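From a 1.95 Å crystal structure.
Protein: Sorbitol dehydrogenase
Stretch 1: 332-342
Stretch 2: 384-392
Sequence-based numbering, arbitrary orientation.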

ATOM      1  N   ASN A 332      -7.406  -2.566 -23.973  1.00 14.32           N
ATOM      2  CA  ASN A 332      -8.789  -2.703 -24.430  1.00 13.82           C
ATOM      3  C   ASN A 332      -9.738  -2.942 -23.257  1.00 14.47           C
ATOM      4  O   ASN A 332     -10.862  -2.435 -23.250  1.00 13.84           O
ATOM      5  N   TYR A 333      -9.294  -3.733 -22.284  1.00 13.05           N
ATOM      6  CA  TYR A 333     -10.095  -4.006 -21.083  1.00 12.42           C
ATOM      7  C   TYR A 333     -10.297  -2.684 -20.323  1.00 12.57           C
ATOM      8  O   TYR A 333     -11.417  -2.320 -19.978  1.00 12.47           O
ATOM      9  N   LEU A 334      -9.207  -1.970 -20.060  1.00 11.82           N
ATOM     10  CA  LEU A 334      -9.308  -0.705 -19.353  1.00 12.96           C
ATOM     11  C   LEU A 334     -10.145   0.330 -20.108  1.00 13.54           C
ATOM     12  O   LEU A 334     -11.004   0.983 -19.516  1.00 14.11           O
ATOM     13  N   ASN A 335      -9.915   0.466 -21.412  1.00 13.23           N
ATOM     14  CA  ASN A 335     -10.664   1.445 -22.219  1.00 13.78           C
ATOM     15  C   ASN A 335     -12.130   1.123 -22.458  1.00 14.59           C
ATOM     16  O   ASN A 335     -12.996   1.994 -22.348  1.00 15.09           O
ATOM     17  N   LYS A 336     -12.407  -0.130 -22.782  1.00 14.51           N
ATOM     18  CA  LYS A 336     -13.766  -0.540 -23.111  1.00 15.79           C
ATOM     19  C   LYS A 336     -14.652  -1.082 -21.995  1.00 15.88           C
ATOM     20  O   LYS A 336     -15.875  -0.936 -22.055  1.00 15.05           O
ATOM     21  N   ASP A 337     -14.052  -1.708 -20.987  1.00 16.15           N
ATOM     22  CA  ASP A 337     -14.838  -2.293 -19.902  1.00 18.05           C
ATOM     23  C   ASP A 337     -14.830  -1.545 -18.574  1.00 17.88           C
ATOM     24  O   ASP A 337     -15.878  -1.378 -17.947  1.00 19.24           O
ATOM     25  N   VAL A 338     -13.660  -1.090 -18.143  1.00 17.35           N
ATOM     26  CA  VAL A 338     -13.553  -0.407 -16.858  1.00 14.54           C
ATOM     27  C   VAL A 338     -13.847   1.087 -16.886  1.00 14.20           C
ATOM     28  O   VAL A 338     -14.750   1.550 -16.195  1.00 14.56           O
ATOM     29  N   ILE A 339     -13.090   1.841 -17.675  1.00 14.69           N
ATOM     30  CA  ILE A 339     -13.286   3.286 -17.746  1.00 14.77           C
ATOM     31  C   ILE A 339     -14.739   3.730 -17.978  1.00 14.33           C
ATOM     32  O   ILE A 339     -15.212   4.677 -17.334  1.00 14.14           O
ATOM     33  N   PRO A 340     -15.470   3.053 -18.877  1.00 14.91           N
ATOM     34  CA  PRO A 340     -16.864   3.468 -19.111  1.00 15.97           C
ATOM     35  C   PRO A 340     -17.800   3.188 -17.933  1.00 17.19           C
ATOM     36  O   PRO A 340     -18.900   3.731 -17.870  1.00 17.55           O
ATOM     37  N   THR A 341     -17.366   2.350 -16.996  1.00 17.08           N
ATOM     38  CA  THR A 341     -18.206   2.025 -15.843  1.00 18.32           C
ATOM     39  C   THR A 341     -17.532   2.383 -14.517  1.00 17.80           C
ATOM     40  O   THR A 341     -17.854   1.818 -13.473  1.00 17.48           O
ATOM     41  N   LEU A 342     -16.612   3.345 -14.570  1.00 16.96           N
ATOM     42  CA  LEU A 342     -15.867   3.788 -13.394  1.00 16.93           C
ATOM     43  C   LEU A 342     -16.032   5.287 -13.154  1.00 17.82           C
ATOM     44  O   LEU A 342     -15.777   6.090 -14.049  1.00 15.29           O
ATOM     45  N   PHE A 384     -11.076  -7.104  -7.131  1.00 16.86           N
ATOM     46  CA  PHE A 384     -10.755  -6.256  -8.286  1.00 15.61           C
ATOM     47  C   PHE A 384     -11.679  -6.298  -9.499  1.00 15.63           C
ATOM     48  O   PHE A 384     -11.802  -5.298 -10.214  1.00 14.85           O
ATOM     49  N   TRP A 385     -12.315  -7.440  -9.753  1.00 14.57           N
ATOM     50  CA  TRP A 385     -13.145  -7.579 -10.950  1.00 15.70           C
ATOM     51  C   TRP A 385     -14.670  -7.544 -10.818  1.00 14.90           C
ATOM     52  O   TRP A 385     -15.359  -7.245 -11.794  1.00 15.73           O
ATOM     53  N   THR A 386     -15.198  -7.840  -9.637  1.00 14.20           N
ATOM     54  CA  THR A 386     -16.651  -7.903  -9.461  1.00 14.71           C
ATOM     55  C   THR A 386     -17.479  -6.719  -9.971  1.00 13.01           C
ATOM     56  O   THR A 386     -18.449  -6.916 -10.704  1.00 16.05           O
ATOM     57  N   GLU A 387     -17.125  -5.497  -9.594  1.00 14.42           N
ATOM     58  CA  GLU A 387     -17.903  -4.345 -10.053  1.00 15.77           C
ATOM     59  C   GLU A 387     -17.941  -4.260 -11.586  1.00 16.00           C
ATOM     60  O   GLU A 387     -19.001  -4.050 -12.180  1.00 16.32           O
ATOM     61  N   THR A 388     -16.791  -4.441 -12.227  1.00 14.29           N
ATOM     62  CA  THR A 388     -16.728  -4.378 -13.688  1.00 14.19           C
ATOM     63  C   THR A 388     -17.615  -5.437 -14.349  1.00 14.40           C
ATOM     64  O   THR A 388     -18.296  -5.159 -15.342  1.00 14.32           O
ATOM     65  N   VAL A 389     -17.624  -6.641 -13.793  1.00 14.10           N
ATOM     66  CA  VAL A 389     -18.470  -7.704 -14.326  1.00 14.32           C
ATOM     67  C   VAL A 389     -19.952  -7.389 -14.085  1.00 14.83           C
ATOM     68  O   VAL A 389     -20.771  -7.501 -14.997  1.00 15.84           O
ATOM     69  N   ARG A 390     -20.302  -6.988 -12.867  1.00 16.43           N
ATOM     70  CA  ARG A 390     -21.701  -6.669 -12.572  1.00 16.43           C
ATOM     71  C   ARG A 390     -22.233  -5.592 -13.517  1.00 15.43           C
ATOM     72  O   ARG A 390     -23.335  -5.716 -14.041  1.00 14.94           O
ATOM     73  N   ARG A 391     -21.457  -4.533 -13.727  1.00 15.54           N
ATOM     74  CA  ARG A 391     -21.881  -3.451 -14.618  1.00 17.32           C
ATOM     75  C   ARG A 391     -22.088  -3.908 -16.055  1.00 17.40           C
ATOM     76  O   ARG A 391     -23.072  -3.533 -16.692  1.00 17.34           O
ATOM     77  N   ALA A 392     -21.164  -4.721 -16.563  1.00 15.83           N
ATOM     78  CA  ALA A 392     -21.262  -5.220 -17.932  1.00 16.73           C
ATOM     79  C   ALA A 392     -22.526  -6.042 -18.106  1.00 16.44           C
ATOM     80  O   ALA A 392     -23.215  -5.917 -19.116  1.00 15.98           O
TER

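Packing of helix 332-338 and the turn that follows it against helix 384-392 in sorbitol dehydrogenase. The helix axes cross at 49° and come no closer than 10.7 Å, so the gap is bridged by a few side chains and two waters, and only 355 Å² is buried in total, both sides summed. The backbones come nearer at Val 338 and Thr 388, whose CA atoms are 6.0 Å apart.

The aromatic contact is between Tyr 333 and Trp 385. Tyr 333 points toward the second helix with chi1 t (171°), which carries its ring along the gap to Trp 385. The Trp 385 CA-to-CB bond points sideways, but chi1 m (-72°) and chi2 near 0° bring the indole nearer. Tyr 333 OH lies over one face of the indole, 3.4 Å from Trp 385 CD1; the two rings meet obliquely, with planes at 58° and the centroids of the Tyr 333 ring and the Trp 385 five-membered ring 5.7 Å apart.

Van der Waals contacts gather around Thr 388 (chi1 m), which, its CA-to-CB bond pointing sideways, has the most area covered of any residue on its helix, 80 Å². Its methyl touches both Tyr 333 and Asp 337, with Thr 388 CG2 4.0 Å from Tyr 333 OH and 4.2 Å from Asp 337 CB. The CA-to-CB bond of Val 338 points sideways; chi1 t brings Val 338 CG2 to 3.8 Å from Thr 388 OG1. Leu 342 and Val 389 point away.

The polar contacts at the C-terminal end involve Thr 341 and Arg 391. Thr 341 points toward the second helix in rotamer p, which turns its hydroxyl back to its own stretch, with Thr 341 OG1 3.0 Å from Asp 337 O and 3.3 Å from Val 338 O. Arg 391 also points toward its neighbor; with chi1, chi2 and chi3 all m, its side chain folds over Thr 341. Thr 341 CA lies over one face of the guanidinium, Thr 341 CB is 3.8 Å from Arg 391 CZ, and Thr 341 O is 2.9 Å from Arg 391 NH1. Arg 391 NH1 also makes a salt bridge within its own helix, 3.6 Å from Glu 387 OE2.

Two waters bridge the stretches. Water 1 links the hydroxyls of Tyr 333 and Thr 388, hydrogen-bonding to Tyr 333 OH and to Thr 388 OG1 with its oxygen 2.7 Å from each, and donates a weak bond to Phe 384 O, 3.3 Å from the water oxygen. Water 2 joins the backbones of the two stretches, donating to Asp 337 O, 2.7 Å from the water oxygen, and to Thr 388 O, 2.9 Å from it.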

ATOM      1  CB  ASN A 332      -8.916  -3.842 -25.453  1.00 15.06           C
ATOM      2  CG  ASN A 332      -8.165  -3.548 -26.747  1.00 20.92           C
ATOM      3  OD1 ASN A 332      -7.872  -2.387 -27.060  1.00 22.47           O
ATOM      4  ND2 ASN A 332      -7.869  -4.593 -27.514  1.00 20.33           N
ATOM      5  CB  TYR A 333      -9.362  -5.018 -20.194  1.00 12.93           C
ATOM      6  CG  TYR A 333      -9.956  -5.237 -18.806  1.00 12.46           C
ATOM      7  CD1 TYR A 333     -11.230  -5.779 -18.642  1.00 14.20           C
ATOM      8  CD2 TYR A 333      -9.219  -4.929 -17.658  1.00 14.65           C
ATOM      9  CE1 TYR A 333     -11.763  -6.016 -17.356  1.00 14.21           C
ATOM     10  CE2 TYR A 333      -9.744  -5.162 -16.370  1.00 14.26           C
ATOM     11  CZ  TYR A 333     -11.014  -5.707 -16.232  1.00 14.18           C
ATOM     12  OH  TYR A 333     -11.530  -5.945 -14.968  1.00 13.54           O
ATOM     13  CB  LEU A 334      -7.917  -0.148 -19.066  1.00 14.12           C
ATOM     14  CG  LEU A 334      -7.097  -0.998 -18.091  1.00 13.40           C
ATOM     15  CD1 LEU A 334      -5.709  -0.394 -17.964  1.00 17.33           C
ATOM     16  CD2 LEU A 334      -7.781  -1.050 -16.720  1.00 15.42           C
ATOM     17  CB  ASN A 335     -10.017   1.629 -23.593  1.00 12.60           C
ATOM     18  CG  ASN A 335      -8.703   2.362 -23.525  1.00 15.60           C
ATOM     19  OD1 ASN A 335      -8.517   3.247 -22.694  1.00 14.76           O
ATOM     20  ND2 ASN A 335      -7.787   2.014 -24.418  1.00 14.61           N
ATOM     21  CB  LYS A 336     -13.712  -1.574 -24.236  1.00 16.56           C
ATOM     22  CG  LYS A 336     -12.855  -1.144 -25.415  1.00 18.66           C
ATOM     23  CD  LYS A 336     -13.348   0.159 -26.031  1.00 24.10           C
ATOM     24  CE  LYS A 336     -12.355   0.685 -27.067  1.00 24.98           C
ATOM     25  NZ  LYS A 336     -12.726   2.046 -27.572  1.00 26.62           N
ATOM     26  CB  ASP A 337     -14.380  -3.737 -19.664  1.00 19.86           C
ATOM     27  CG  ASP A 337     -14.388  -4.559 -20.939  1.00 22.02           C
ATOM     28  OD1 ASP A 337     -15.452  -4.638 -21.585  1.00 26.26           O
ATOM     29  OD2 ASP A 337     -13.334  -5.115 -21.305  1.00 22.94           O
ATOM     30  CB  VAL A 338     -12.159  -0.628 -16.232  1.00 13.61           C
ATOM     31  CG1 VAL A 338     -12.101  -0.005 -14.819  1.00 13.48           C
ATOM     32  CG2 VAL A 338     -11.854  -2.129 -16.156  1.00 10.70           C
ATOM     33  CB  ILE A 339     -12.351   3.924 -18.824  1.00 15.19           C
ATOM     34  CG1 ILE A 339     -10.907   3.936 -18.299  1.00 16.10           C
ATOM     35  CG2 ILE A 339     -12.782   5.359 -19.131  1.00 16.63           C
ATOM     36  CD1 ILE A 339      -9.880   4.476 -19.292  1.00 15.88           C
ATOM     37  CB  PRO A 340     -17.259   2.680 -20.364  1.00 15.66           C
ATOM     38  CG  PRO A 340     -15.919   2.442 -21.055  1.00 14.01           C
ATOM     39  CD  PRO A 340     -15.033   2.086 -19.897  1.00 12.74           C
ATOM     40  CB  THR A 341     -18.583   0.522 -15.840  1.00 17.67           C
ATOM     41  OG1 THR A 341     -17.418  -0.273 -15.582  1.00 16.59           O
ATOM     42  CG2 THR A 341     -19.155   0.122 -17.198  1.00 19.14           C
ATOM     43  CB  LEU A 342     -14.378   3.471 -13.572  1.00 16.29           C
ATOM     44  CG  LEU A 342     -13.438   3.924 -12.452  1.00 16.31           C
ATOM     45  CD1 LEU A 342     -13.853   3.258 -11.140  1.00 18.57           C
ATOM     46  CD2 LEU A 342     -11.993   3.560 -12.803  1.00 17.61           C
ATOM     47  CB  PHE A 384      -9.335  -6.553  -8.810  1.00 14.13           C
ATOM     48  CG  PHE A 384      -8.293  -6.733  -7.737  1.00 16.86           C
ATOM     49  CD1 PHE A 384      -8.403  -6.101  -6.505  1.00 15.81           C
ATOM     50  CD2 PHE A 384      -7.161  -7.496  -7.995  1.00 15.69           C
ATOM     51  CE1 PHE A 384      -7.400  -6.231  -5.555  1.00 19.10           C
ATOM     52  CE2 PHE A 384      -6.154  -7.627  -7.049  1.00 16.69           C
ATOM     53  CZ  PHE A 384      -6.272  -6.996  -5.829  1.00 16.27           C
ATOM     54  CB  TRP A 385     -12.786  -8.884 -11.672  1.00 15.71           C
ATOM     55  CG  TRP A 385     -11.452  -8.922 -12.392  1.00 15.23           C
ATOM     56  CD1 TRP A 385     -10.504  -7.943 -12.442  1.00 12.85           C
ATOM     57  CD2 TRP A 385     -10.950 -10.008 -13.182  1.00 12.02           C
ATOM     58  NE1 TRP A 385      -9.440  -8.348 -13.224  1.00 10.02           N
ATOM     59  CE2 TRP A 385      -9.689  -9.614 -13.687  1.00 13.98           C
ATOM     60  CE3 TRP A 385     -11.449 -11.276 -13.515  1.00 11.80           C
ATOM     61  CZ2 TRP A 385      -8.918 -10.443 -14.507  1.00 12.66           C
ATOM     62  CZ3 TRP A 385     -10.685 -12.104 -14.334  1.00 12.07           C
ATOM     63  CH2 TRP A 385      -9.432 -11.683 -14.822  1.00 12.07           C
ATOM     64  CB  THR A 386     -17.009  -8.180  -7.982  1.00 14.24           C
ATOM     65  OG1 THR A 386     -16.499  -9.468  -7.611  1.00 18.88           O
ATOM     66  CG2 THR A 386     -18.528  -8.170  -7.780  1.00 14.93           C
ATOM     67  CB  GLU A 387     -17.338  -3.050  -9.467  1.00 17.17           C
ATOM     68  CG  GLU A 387     -18.054  -1.762  -9.914  1.00 19.53           C
ATOM     69  CD  GLU A 387     -19.497  -1.677  -9.451  1.00 24.03           C
ATOM     70  OE1 GLU A 387     -19.750  -1.876  -8.244  1.00 26.26           O
ATOM     71  OE2 GLU A 387     -20.380  -1.391 -10.292  1.00 25.66           O
ATOM     72  CB  THR A 388     -15.276  -4.498 -14.174  1.00 11.23           C
ATOM     73  OG1 THR A 388     -14.579  -3.293 -13.824  1.00 14.46           O
ATOM     74  CG2 THR A 388     -15.211  -4.698 -15.690  1.00 14.49           C
ATOM     75  CB  VAL A 389     -18.126  -9.072 -13.679  1.00 15.52           C
ATOM     76  CG1 VAL A 389     -19.135 -10.139 -14.118  1.00 15.35           C
ATOM     77  CG2 VAL A 389     -16.721  -9.488 -14.087  1.00 17.29           C
ATOM     78  CB  ARG A 390     -21.874  -6.182 -11.125  1.00 15.27           C
ATOM     79  CG  ARG A 390     -21.643  -7.228 -10.041  1.00 14.42           C
ATOM     80  CD  ARG A 390     -22.137  -6.707  -8.682  1.00 13.95           C
ATOM     81  NE  ARG A 390     -23.596  -6.659  -8.621  1.00 15.75           N
ATOM     82  CZ  ARG A 390     -24.369  -7.696  -8.296  1.00 16.22           C
ATOM     83  NH1 ARG A 390     -23.824  -8.863  -7.984  1.00 17.32           N
ATOM     84  NH2 ARG A 390     -25.689  -7.576  -8.311  1.00 14.12           N
ATOM     85  CB  ARG A 391     -20.864  -2.301 -14.591  1.00 20.25           C
ATOM     86  CG  ARG A 391     -20.914  -1.489 -13.322  1.00 23.72           C
ATOM     87  CD  ARG A 391     -22.240  -0.750 -13.201  1.00 28.34           C
ATOM     88  NE  ARG A 391     -22.219   0.539 -13.883  1.00 32.66           N
ATOM     89  CZ  ARG A 391     -21.428   1.549 -13.530  1.00 34.44           C
ATOM     90  NH1 ARG A 391     -20.593   1.411 -12.502  1.00 35.41           N
ATOM     91  NH2 ARG A 391     -21.482   2.698 -14.191  1.00 32.87           N
ATOM     92  CB  ALA A 392     -20.048  -6.066 -18.278  1.00 14.58           C
TER
HETATM   93  O   HOH W   1     -12.063  -3.898 -13.229  1.00 14.54           O
HETATM   94  O   HOH W   2     -17.863  -3.119 -17.361  1.00 22.20           O